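Alternansucrase (Leuconostoc mesenteroides, PDB 6HVG) belongs to glycoside hydrolase family 70, combining a TIM-barrel-clan domain with choline-binding and cell-wall-binding type repeats, and carries a bound calcium ion. Local coordinates at residues 410-415 with 507-512; 435-440 with 496-501; 1257-1262 with 1268-1273. All coordinates share one frame; numbering follows the deposited sequence.

All three interactions are buried and lie on the same side of the chain's centre, a worked example of a region pieced together from parts distant in sequence. Interactions 1 and 2 share helix 499-511, form no hydrogen bond across their segments and rest mainly on methyl and ring carbons, with the R437 guanidinium beside a T498 methyl in interaction 2, which is nested inside the chain loop that interaction 1 closes; T414 O and L439 N, 3.0 Å apart and probably hydrogen-bonded, tie them together. Interaction 3 uses a much later loop and differs in chemistry, with a backbone hydrogen bond, waters and aromatic edges. L410 O and L1262 N, also 3.0 Å apart, connect 410-415 to this returning chain.

Interaction 1 (410-415 with 507-512); sequences LTADTW and SFVKTQ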
loop_
_atom_site.group_PDB
_atom_site.type_symbol
_atom_site.label_atom_id
_atom_site.label_comp_id
_atom_site.label_asym_id
_atom_site.label_seq_id
_atom_site.Cartn_x
_atom_site.Cartn_y
_atom_site.Cartn_z
ATOM N N LEU A 410 -20.125 -20.048 17.650
ATOM C CA LEU A 410 -19.003 -20.390 18.498
ATOM C C LEU A 410 -17.699 -20.104 17.787
ATOM O O LEU A 410 -17.661 -20.075 16.579
ATOM C CB LEU A 410 -19.036 -21.873 18.866
ATOM C CG LEU A 410 -20.335 -22.461 19.403
ATOM C CD1 LEU A 410 -20.104 -23.907 19.764
ATOM C CD2 LEU A 410 -20.850 -21.694 20.604
ATOM N N THR A 411 -16.629 -19.920 18.550
ATOM C CA THR A 411 -15.319 -19.635 18.000
ATOM C C THR A 411 -14.289 -20.631 18.525
ATOM O O THR A 411 -14.533 -21.309 19.486
ATOM C CB THR A 411 -14.874 -18.156 18.306
ATOM O OG1 THR A 411 -14.778 -17.919 19.715
ATOM C CG2 THR A 411 -15.869 -17.153 17.737
ATOM N N ALA A 412 -13.128 -20.685 17.897
ATOM C CA ALA A 412 -12.070 -21.611 18.309
ATOM C C ALA A 412 -11.663 -21.441 19.795
ATOM O O ALA A 412 -11.361 -22.419 20.486
ATOM C CB ALA A 412 -10.848 -21.444 17.408
ATOM N N ASP A 413 -11.669 -20.199 20.271
ATOM C CA ASP A 413 -11.251 -19.872 21.640
ATOM C C ASP A 413 -12.435 -19.756 22.597
ATOM O O ASP A 413 -12.316 -19.235 23.710
ATOM C CB ASP A 413 -10.441 -18.570 21.640
ATOM C CG ASP A 413 -11.218 -17.394 21.050
ATOM O OD1 ASP A 413 -12.369 -17.573 20.614
ATOM O OD2 ASP A 413 -10.675 -16.292 21.025
ATOM N N THR A 414 -13.602 -20.242 22.164
ATOM C CA THR A 414 -14.792 -20.360 23.032
ATOM C C THR A 414 -14.515 -21.246 24.222
ATOM O O THR A 414 -13.899 -22.308 24.089
ATOM C CB THR A 414 -15.994 -20.977 22.277
ATOM O OG1 THR A 414 -16.605 -19.992 21.449
ATOM C CG2 THR A 414 -17.067 -21.477 23.249
ATOM N N TRP A 415 -14.978 -20.790 25.381
ATOM C CA TRP A 415 -15.065 -21.598 26.577
ATOM C C TRP A 415 -16.541 -21.862 26.848
ATOM O O TRP A 415 -17.392 -21.025 26.520
ATOM C CB TRP A 415 -14.416 -20.866 27.755
ATOM C CG TRP A 415 -12.911 -20.835 27.707
ATOM C CD1 TRP A 415 -12.122 -20.673 26.600
ATOM C CD2 TRP A 415 -12.017 -20.956 28.819
ATOM N NE1 TRP A 415 -10.809 -20.718 26.953
ATOM C CE2 TRP A 415 -10.716 -20.886 28.312
ATOM C CE3 TRP A 415 -12.192 -21.126 30.191
ATOM C CZ2 TRP A 415 -9.584 -20.978 29.134
ATOM C CZ3 TRP A 415 -11.062 -21.222 31.014
ATOM C CH2 TRP A 415 -9.784 -21.133 30.479
ATOM N N SER A 507 -2.767 -18.959 22.310
ATOM C CA SER A 507 -1.542 -19.236 21.569
ATOM C C SER A 507 -1.681 -20.398 20.605
ATOM O O SER A 507 -1.192 -20.333 19.475
ATOM C CB SER A 507 -0.372 -19.513 22.527
ATOM O OG SER A 507 0.048 -18.322 23.145
ATOM N N PHE A 508 -2.309 -21.475 21.074
ATOM C CA PHE A 508 -2.501 -22.646 20.251
ATOM C C PHE A 508 -3.377 -22.331 19.046
ATOM O O PHE A 508 -3.104 -22.790 17.926
ATOM C CB PHE A 508 -3.122 -23.788 21.032
ATOM C CG PHE A 508 -3.723 -24.828 20.145
ATOM C CD1 PHE A 508 -2.925 -25.585 19.307
ATOM C CD2 PHE A 508 -5.090 -24.992 20.105
ATOM C CE1 PHE A 508 -3.482 -26.514 18.471
ATOM C CE2 PHE A 508 -5.653 -25.908 19.267
ATOM C CZ PHE A 508 -4.845 -26.676 18.454
ATOM N N VAL A 509 -4.422 -21.547 19.287
ATOM C CA VAL A 509 -5.381 -21.203 18.250
ATOM C C VAL A 509 -4.728 -20.466 17.088
ATOM O O VAL A 509 -5.079 -20.708 15.942
ATOM C CB VAL A 509 -6.550 -20.369 18.825
ATOM C CG1 VAL A 509 -7.399 -19.754 17.728
ATOM C CG2 VAL A 509 -7.422 -21.234 19.718
ATOM N N LYS A 510 -3.798 -19.561 17.382
ATOM C CA LYS A 510 -3.124 -18.759 16.352
ATOM C C LYS A 510 -2.172 -19.600 15.491
ATOM O O LYS A 510 -1.860 -19.258 14.353
ATOM C CB LYS A 510 -2.355 -17.607 17.004
ATOM C CG LYS A 510 -3.227 -16.530 17.646
ATOM C CD LYS A 510 -2.340 -15.550 18.435
ATOM C CE LYS A 510 -3.168 -14.516 19.214
ATOM N NZ LYS A 510 -2.558 -13.144 19.243
ATOM N N THR A 511 -1.731 -20.715 16.045
ATOM C CA THR A 511 -0.925 -21.701 15.345
ATOM C C THR A 511 -1.601 -22.347 14.129
ATOM O O THR A 511 -0.929 -22.717 13.171
ATOM C CB THR A 511 -0.555 -22.819 16.353
ATOM O OG1 THR A 511 0.352 -22.288 17.314
ATOM C CG2 THR A 511 0.111 -24.005 15.688
ATOM N N GLN A 512 -2.917 -22.505 14.181
ATOM C CA GLN A 512 -3.665 -23.233 13.156
ATOM C C GLN A 512 -4.068 -22.349 11.989
ATOM O O GLN A 512 -4.675 -21.301 12.176
ATOM C CB GLN A 512 -4.935 -23.837 13.761
ATOM C CG GLN A 512 -4.695 -24.691 14.985
ATOM C CD GLN A 512 -3.844 -25.873 14.656
ATOM O OE1 GLN A 512 -4.310 -26.821 14.018
ATOM N NE2 GLN A 512 -2.587 -25.836 15.071
#
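A412 presents its single methyl to the forked side chain of V509, and the pair makes up most of this contact. The fork straddles the alanine: A412 CB lies 3.9 Å from V509 CG1 and 4.1 Å from V509 CG2. With CG1 anti to the backbone N (chi1 168°), V509 sets both methyls on the side of helix 499-511 that faces the loop. CG2 also comes alongside D413, ending 4.5 Å from D413 CB, so the apolar part of the aspartate skirts the valine while its carboxylate is engaged in other bonds. The methyl of A412 is brought to the helix by a type I beta turn from T411 to T414, in which A412 takes the second position and T414 N bonds to T411 O at 3.0 Å. Side chains brace the same turn from within. T411 N donates to T414 OG1 at 2.9 Å in a nearly straight bond (170°), and T411 OG1 donates to D413 OD1 at 2.6 Å, meeting the carboxylate oxygen nearly along its C-O axis. The carboxylate of D413 is held a second time by the hydroxyl of Y1260, which joins this early turn to a loop more than 800 residues later. That long-range pairing agrees with the U-shaped chain path known in family 70, where N- and C-terminal portions together build most of the domains. W515 packs on both A412 and V509, and on the helix beside them F508 meets the ring of F456 in helix 447-462.

Interaction 2 (435-440 with 496-501); sequences DMRPLL and KSTEWL
T498 and L501 are the residues of 496-501 that meet 435-440, one opposite R437 and the other opposite P438. K496, coming just after helix 474-495, leaves helical geometry with a positive phi (57°), and the chain turns there toward the next helix. S497 then acts as a cap: its OG accepts a weak but nearly straight bond from E499 N at 3.4 Å. T498 follows with its CB pointing toward the other segment, and its methyl CG2 comes obliquely to the guanidinium of R437, 4.2 Å from NH1. The guanidinium is held by several bonds. NH1 donates to M436 O at 3.0 Å, with the oxygen in the guanidinium plane although the nitrogen stands 51° out of the carbonyl plane, while NH2 forms a salt bridge with E489 of helix 474-495, which balances the charge of the buried arginine. After E499 opens helix 499-511, W500 turns its indole back along the chain, NE1 giving a weak bond to S497 O, which lies at the ring edge. One indole face has L501 CB about 4.0 Å above its centre. L501 makes the main apolar contact: CG, anti to the backbone N (chi1 -173°), brings the CD2 methyl against the CG-CD edge of the P438 ring, 3.7 Å from both P438 CD and P438 CG. The arrangement joins a two-stranded antiparallel sheet, 437-438 with 415-416, to the start of a helix. W415 of the partner strand packs against P438, T498 and L501; I505, one turn further along helix 499-511, also touches P438, and I488 of helix 474-495 packs on L501.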
loop_
_atom_site.group_PDB
_atom_site.type_symbol
_atom_site.label_atom_id
_atom_site.label_comp_id
_atom_site.label_asym_id
_atom_site.label_seq_id
_atom_site.Cartn_x
_atom_site.Cartn_y
_atom_site.Cartn_z
ATOM N N ASP A 435 -17.427 -21.720 36.488
ATOM C CA ASP A 435 -16.527 -22.807 36.050
ATOM C C ASP A 435 -16.623 -23.035 34.550
ATOM O O ASP A 435 -17.294 -23.949 34.074
ATOM C CB ASP A 435 -16.841 -24.121 36.791
ATOM C CG ASP A 435 -16.389 -24.108 38.227
ATOM O OD1 ASP A 435 -15.380 -23.442 38.526
ATOM O OD2 ASP A 435 -17.063 -24.749 39.066
ATOM N N MET A 436 -15.939 -22.188 33.807
ATOM C CA MET A 436 -15.960 -22.236 32.354
ATOM C C MET A 436 -14.715 -22.981 31.921
ATOM O O MET A 436 -13.667 -22.864 32.551
ATOM C CB MET A 436 -15.993 -20.819 31.779
ATOM C CG MET A 436 -17.319 -20.127 32.025
ATOM S SD MET A 436 -18.545 -20.693 30.820
ATOM C CE MET A 436 -19.821 -19.454 30.999
ATOM N N ARG A 437 -14.821 -23.778 30.868
ATOM C CA ARG A 437 -13.676 -24.518 30.363
ATOM C C ARG A 437 -13.593 -24.369 28.844
ATOM O O ARG A 437 -14.596 -24.130 28.193
ATOM C CB ARG A 437 -13.781 -26.001 30.749
ATOM C CG ARG A 437 -13.488 -26.314 32.213
ATOM C CD ARG A 437 -12.015 -26.085 32.550
ATOM N NE ARG A 437 -11.638 -26.405 33.934
ATOM C CZ ARG A 437 -11.915 -25.649 34.994
ATOM N NH1 ARG A 437 -12.624 -24.525 34.860
ATOM N NH2 ARG A 437 -11.537 -26.035 36.205
ATOM N N PRO A 438 -12.389 -24.497 28.266
ATOM C CA PRO A 438 -12.238 -24.336 26.829
ATOM C C PRO A 438 -12.884 -25.468 26.071
ATOM O O PRO A 438 -12.696 -26.634 26.410
ATOM C CB PRO A 438 -10.708 -24.355 26.600
ATOM C CG PRO A 438 -10.137 -24.918 27.819
ATOM C CD PRO A 438 -11.103 -24.711 28.939
ATOM N N LEU A 439 -13.596 -25.118 25.011
ATOM C CA LEU A 439 -14.212 -26.083 24.136
ATOM C C LEU A 439 -13.198 -27.099 23.623
ATOM O O LEU A 439 -13.501 -28.285 23.488
ATOM C CB LEU A 439 -14.868 -25.359 22.956
ATOM C CG LEU A 439 -15.795 -26.181 22.062
ATOM C CD1 LEU A 439 -16.982 -26.767 22.811
ATOM C CD2 LEU A 439 -16.283 -25.307 20.934
ATOM N N LEU A 440 -11.994 -26.639 23.322
ATOM C CA LEU A 440 -10.944 -27.504 22.786
ATOM C C LEU A 440 -10.354 -28.526 23.778
ATOM O O LEU A 440 -9.517 -29.353 23.392
ATOM C CB LEU A 440 -9.817 -26.658 22.178
ATOM C CG LEU A 440 -10.154 -25.785 20.953
ATOM C CD1 LEU A 440 -8.972 -24.909 20.571
ATOM C CD2 LEU A 440 -10.556 -26.643 19.763
ATOM N N LYS A 496 -4.531 -21.968 41.226
ATOM C CA LYS A 496 -5.785 -21.317 41.668
ATOM C C LYS A 496 -6.301 -20.291 40.658
ATOM O O LYS A 496 -6.927 -19.295 41.030
ATOM C CB LYS A 496 -5.623 -20.658 43.039
ATOM C CG LYS A 496 -5.003 -21.556 44.096
ATOM C CD LYS A 496 -5.179 -20.986 45.508
ATOM C CE LYS A 496 -4.494 -21.829 46.583
ATOM N NZ LYS A 496 -5.297 -22.994 47.067
ATOM N N SER A 497 -6.059 -20.559 39.376
ATOM C CA SER A 497 -6.374 -19.624 38.280
ATOM C C SER A 497 -6.646 -20.391 36.980
ATOM O O SER A 497 -6.221 -21.535 36.829
ATOM C CB SER A 497 -5.187 -18.667 38.068
ATOM O OG SER A 497 -5.506 -17.548 37.248
ATOM N N THR A 498 -7.352 -19.754 36.053
ATOM C CA THR A 498 -7.483 -20.274 34.690
ATOM C C THR A 498 -6.842 -19.388 33.619
ATOM O O THR A 498 -6.950 -19.680 32.431
ATOM C CB THR A 498 -8.970 -20.487 34.307
ATOM O OG1 THR A 498 -9.719 -19.271 34.470
ATOM C CG2 THR A 498 -9.606 -21.580 35.145
ATOM N N GLU A 499 -6.188 -18.302 34.022
ATOM C CA GLU A 499 -5.626 -17.359 33.048
ATOM C C GLU A 499 -4.466 -17.964 32.287
ATOM O O GLU A 499 -4.273 -17.675 31.112
ATOM C CB GLU A 499 -5.200 -16.039 33.716
ATOM C CG GLU A 499 -6.345 -15.236 34.341
ATOM C CD GLU A 499 -7.436 -14.821 33.344
ATOM O OE1 GLU A 499 -7.104 -14.489 32.175
ATOM O OE2 GLU A 499 -8.631 -14.825 33.732
ATOM N N TRP A 500 -3.679 -18.791 32.962
ATOM C CA TRP A 500 -2.594 -19.533 32.300
ATOM C C TRP A 500 -3.120 -20.375 31.113
ATOM O O TRP A 500 -2.444 -20.507 30.090
ATOM C CB TRP A 500 -1.849 -20.430 33.306
ATOM C CG TRP A 500 -2.682 -21.557 33.746
ATOM C CD1 TRP A 500 -3.619 -21.546 34.740
ATOM C CD2 TRP A 500 -2.726 -22.857 33.155
ATOM N NE1 TRP A 500 -4.218 -22.770 34.828
ATOM C CE2 TRP A 500 -3.691 -23.597 33.863
ATOM C CE3 TRP A 500 -2.034 -23.474 32.100
ATOM C CZ2 TRP A 500 -3.987 -24.931 33.548
ATOM C CZ3 TRP A 500 -2.333 -24.792 31.794
ATOM C CH2 TRP A 500 -3.300 -25.506 32.520
ATOM N N LEU A 501 -4.329 -20.933 31.267
ATOM C CA LEU A 501 -4.983 -21.738 30.223
ATOM C C LEU A 501 -5.532 -20.858 29.094
ATOM O O LEU A 501 -5.348 -21.169 27.927
ATOM C CB LEU A 501 -6.108 -22.579 30.827
ATOM C CG LEU A 501 -6.812 -23.622 29.942
ATOM C CD1 LEU A 501 -5.901 -24.728 29.429
ATOM C CD2 LEU A 501 -7.937 -24.261 30.735
#

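Interaction 3 (1257-1262 with 1268-1273); sequences GAYYVL and NQYFNI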
loop_
_atom_site.group_PDB
_atom_site.type_symbol
_atom_site.label_atom_id
_atom_site.label_comp_id
_atom_site.label_asym_id
_atom_site.label_seq_id
_atom_site.Cartn_x
_atom_site.Cartn_y
_atom_site.Cartn_z
ATOM N N GLY A 1257 -8.923 -15.943 10.699
ATOM C CA GLY A 1257 -8.984 -17.193 9.987
ATOM C C GLY A 1257 -10.292 -17.376 9.244
ATOM O O GLY A 1257 -11.315 -16.778 9.601
ATOM N N ALA A 1258 -10.253 -18.204 8.204
ATOM C CA ALA A 1258 -11.441 -18.488 7.424
ATOM C C ALA A 1258 -12.489 -19.256 8.228
ATOM O O ALA A 1258 -13.691 -19.134 7.968
ATOM C CB ALA A 1258 -11.067 -19.277 6.186
ATOM N N TYR A 1259 -12.042 -20.067 9.196
ATOM C CA TYR A 1259 -12.978 -20.904 9.980
ATOM C C TYR A 1259 -12.758 -20.773 11.480
ATOM O O TYR A 1259 -12.741 -21.757 12.199
ATOM C CB TYR A 1259 -12.894 -22.361 9.521
ATOM C CG TYR A 1259 -13.243 -22.519 8.060
ATOM C CD1 TYR A 1259 -14.557 -22.393 7.640
ATOM C CD2 TYR A 1259 -12.257 -22.768 7.094
ATOM C CE1 TYR A 1259 -14.892 -22.513 6.306
ATOM C CE2 TYR A 1259 -12.583 -22.898 5.750
ATOM C CZ TYR A 1259 -13.903 -22.769 5.363
ATOM O OH TYR A 1259 -14.248 -22.885 4.028
ATOM N N TYR A 1260 -12.579 -19.539 11.942
ATOM C CA TYR A 1260 -12.560 -19.210 13.365
ATOM C C TYR A 1260 -13.979 -19.339 13.927
ATOM O O TYR A 1260 -14.146 -19.626 15.106
ATOM C CB TYR A 1260 -12.028 -17.787 13.538
ATOM C CG TYR A 1260 -11.928 -17.270 14.952
ATOM C CD1 TYR A 1260 -11.018 -17.804 15.834
ATOM C CD2 TYR A 1260 -12.717 -16.215 15.386
ATOM C CE1 TYR A 1260 -10.911 -17.320 17.110
ATOM C CE2 TYR A 1260 -12.623 -15.727 16.671
ATOM C CZ TYR A 1260 -11.727 -16.280 17.527
ATOM O OH TYR A 1260 -11.631 -15.797 18.818
ATOM N N VAL A 1261 -14.980 -19.108 13.077
ATOM C CA VAL A 1261 -16.371 -19.405 13.402
ATOM C C VAL A 1261 -16.590 -20.885 13.112
ATOM O O VAL A 1261 -16.421 -21.325 11.979
ATOM C CB VAL A 1261 -17.356 -18.590 12.554
ATOM C CG1 VAL A 1261 -18.800 -18.924 12.935
ATOM C CG2 VAL A 1261 -17.115 -17.092 12.708
ATOM N N LEU A 1262 -16.961 -21.651 14.137
ATOM C CA LEU A 1262 -16.888 -23.110 14.079
ATOM C C LEU A 1262 -18.016 -23.765 13.312
ATOM O O LEU A 1262 -19.166 -23.351 13.382
ATOM C CB LEU A 1262 -16.827 -23.687 15.479
ATOM C CG LEU A 1262 -15.591 -23.261 16.265
ATOM C CD1 LEU A 1262 -15.670 -23.687 17.720
ATOM C CD2 LEU A 1262 -14.362 -23.839 15.608
ATOM N N ASN A 1268 -21.642 -28.920 6.662
ATOM C CA ASN A 1268 -21.274 -27.519 6.421
ATOM C C ASN A 1268 -22.145 -26.500 7.153
ATOM O O ASN A 1268 -22.114 -25.342 6.826
ATOM C CB ASN A 1268 -21.206 -27.228 4.940
ATOM C CG ASN A 1268 -20.121 -28.036 4.245
ATOM O OD1 ASN A 1268 -18.926 -27.874 4.522
ATOM N ND2 ASN A 1268 -20.531 -28.875 3.298
ATOM N N GLN A 1269 -22.864 -26.936 8.183
ATOM C CA GLN A 1269 -23.664 -26.058 9.009
ATOM C C GLN A 1269 -22.818 -25.542 10.164
ATOM O O GLN A 1269 -21.981 -26.267 10.699
ATOM C CB GLN A 1269 -24.879 -26.817 9.543
ATOM C CG GLN A 1269 -25.867 -25.954 10.311
ATOM C CD GLN A 1269 -27.055 -26.741 10.792
ATOM O OE1 GLN A 1269 -27.150 -27.938 10.561
ATOM N NE2 GLN A 1269 -27.961 -26.071 11.487
ATOM N N TYR A 1270 -23.027 -24.280 10.539
ATOM C CA TYR A 1270 -22.244 -23.667 11.607
ATOM C C TYR A 1270 -22.945 -23.902 12.928
ATOM O O TYR A 1270 -24.164 -23.919 12.988
ATOM C CB TYR A 1270 -22.064 -22.167 11.360
ATOM C CG TYR A 1270 -21.058 -21.779 10.262
ATOM C CD1 TYR A 1270 -21.452 -21.661 8.934
ATOM C CD2 TYR A 1270 -19.724 -21.500 10.556
ATOM C CE1 TYR A 1270 -20.560 -21.292 7.944
ATOM C CE2 TYR A 1270 -18.831 -21.138 9.561
ATOM C CZ TYR A 1270 -19.267 -21.025 8.268
ATOM O OH TYR A 1270 -18.386 -20.689 7.283
ATOM N N PHE A 1271 -22.195 -24.082 13.998
ATOM C CA PHE A 1271 -22.837 -24.298 15.297
ATOM C C PHE A 1271 -23.509 -23.020 15.772
ATOM O O PHE A 1271 -22.989 -21.923 15.568
ATOM C CB PHE A 1271 -21.827 -24.822 16.342
ATOM C CG PHE A 1271 -21.102 -26.071 15.900
ATOM C CD1 PHE A 1271 -21.819 -27.228 15.640
ATOM C CD2 PHE A 1271 -19.735 -26.069 15.683
ATOM C CE1 PHE A 1271 -21.185 -28.359 15.198
ATOM C CE2 PHE A 1271 -19.090 -27.214 15.248
ATOM C CZ PHE A 1271 -19.810 -28.354 15.005
ATOM N N ASN A 1272 -24.671 -23.162 16.398
ATOM C CA ASN A 1272 -25.386 -22.021 16.955
ATOM C C ASN A 1272 -26.226 -22.383 18.174
ATOM O O ASN A 1272 -26.751 -23.495 18.264
ATOM C CB ASN A 1272 -26.268 -21.366 15.881
ATOM C CG ASN A 1272 -26.574 -19.905 16.190
ATOM O OD1 ASN A 1272 -27.516 -19.602 16.903
ATOM N ND2 ASN A 1272 -25.754 -19.002 15.677
ATOM N N ILE A 1273 -26.370 -21.424 19.090
ATOM C CA ILE A 1273 -27.095 -21.635 20.358
ATOM C C ILE A 1273 -28.025 -20.473 20.758
ATOM O O ILE A 1273 -28.450 -20.389 21.902
ATOM C CB ILE A 1273 -26.099 -21.838 21.509
ATOM C CG1 ILE A 1273 -25.020 -20.762 21.436
ATOM C CG2 ILE A 1273 -25.491 -23.235 21.458
ATOM C CD1 ILE A 1273 -24.520 -20.311 22.775
HETATM O O HOH W 1 -16.218 -19.285 8.570
HETATM O O HOH W 2 -20.450 -21.778 15.077
#
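L1262 and F1271 are joined backbone to backbone, F1271 N donating to L1262 O at 3.2 Å (159° at the hydrogen), while L1262 and Y1270 have the closest CA atoms. Neither segment is a regular strand; both belong to the long loop between strands 1248-1252 and 1291-1292, consistent with the returning C-terminal portion of the U-shaped family 70 chain path. The same L1262 O also receives a bond from a water that donates to F1271 O, so this carbonyl has two donors. Among the side chains, Y1270 has the largest share, closely followed by L1262. With CG anti to the carbonyl carbon (chi1 -75°), Y1270 swings back over the other segment and crosses V1261 at about a right angle, with V1261 O at the ring edge, 3.4 Å from CE2, and V1261 CG1 3.6 Å from CD2. F1271 turns its own edge to L1262, whose CB lies in the ring plane, 3.8 Å from CD2; F1280 and W443 meet the phenylalanine ring too. L1191 and V1193 of strand 1190-1197 pack on V1261. At the far end of Y1270, its OH gives a hydrogen bond at 2.9 Å to a second water, which in turn donates to A1258 O.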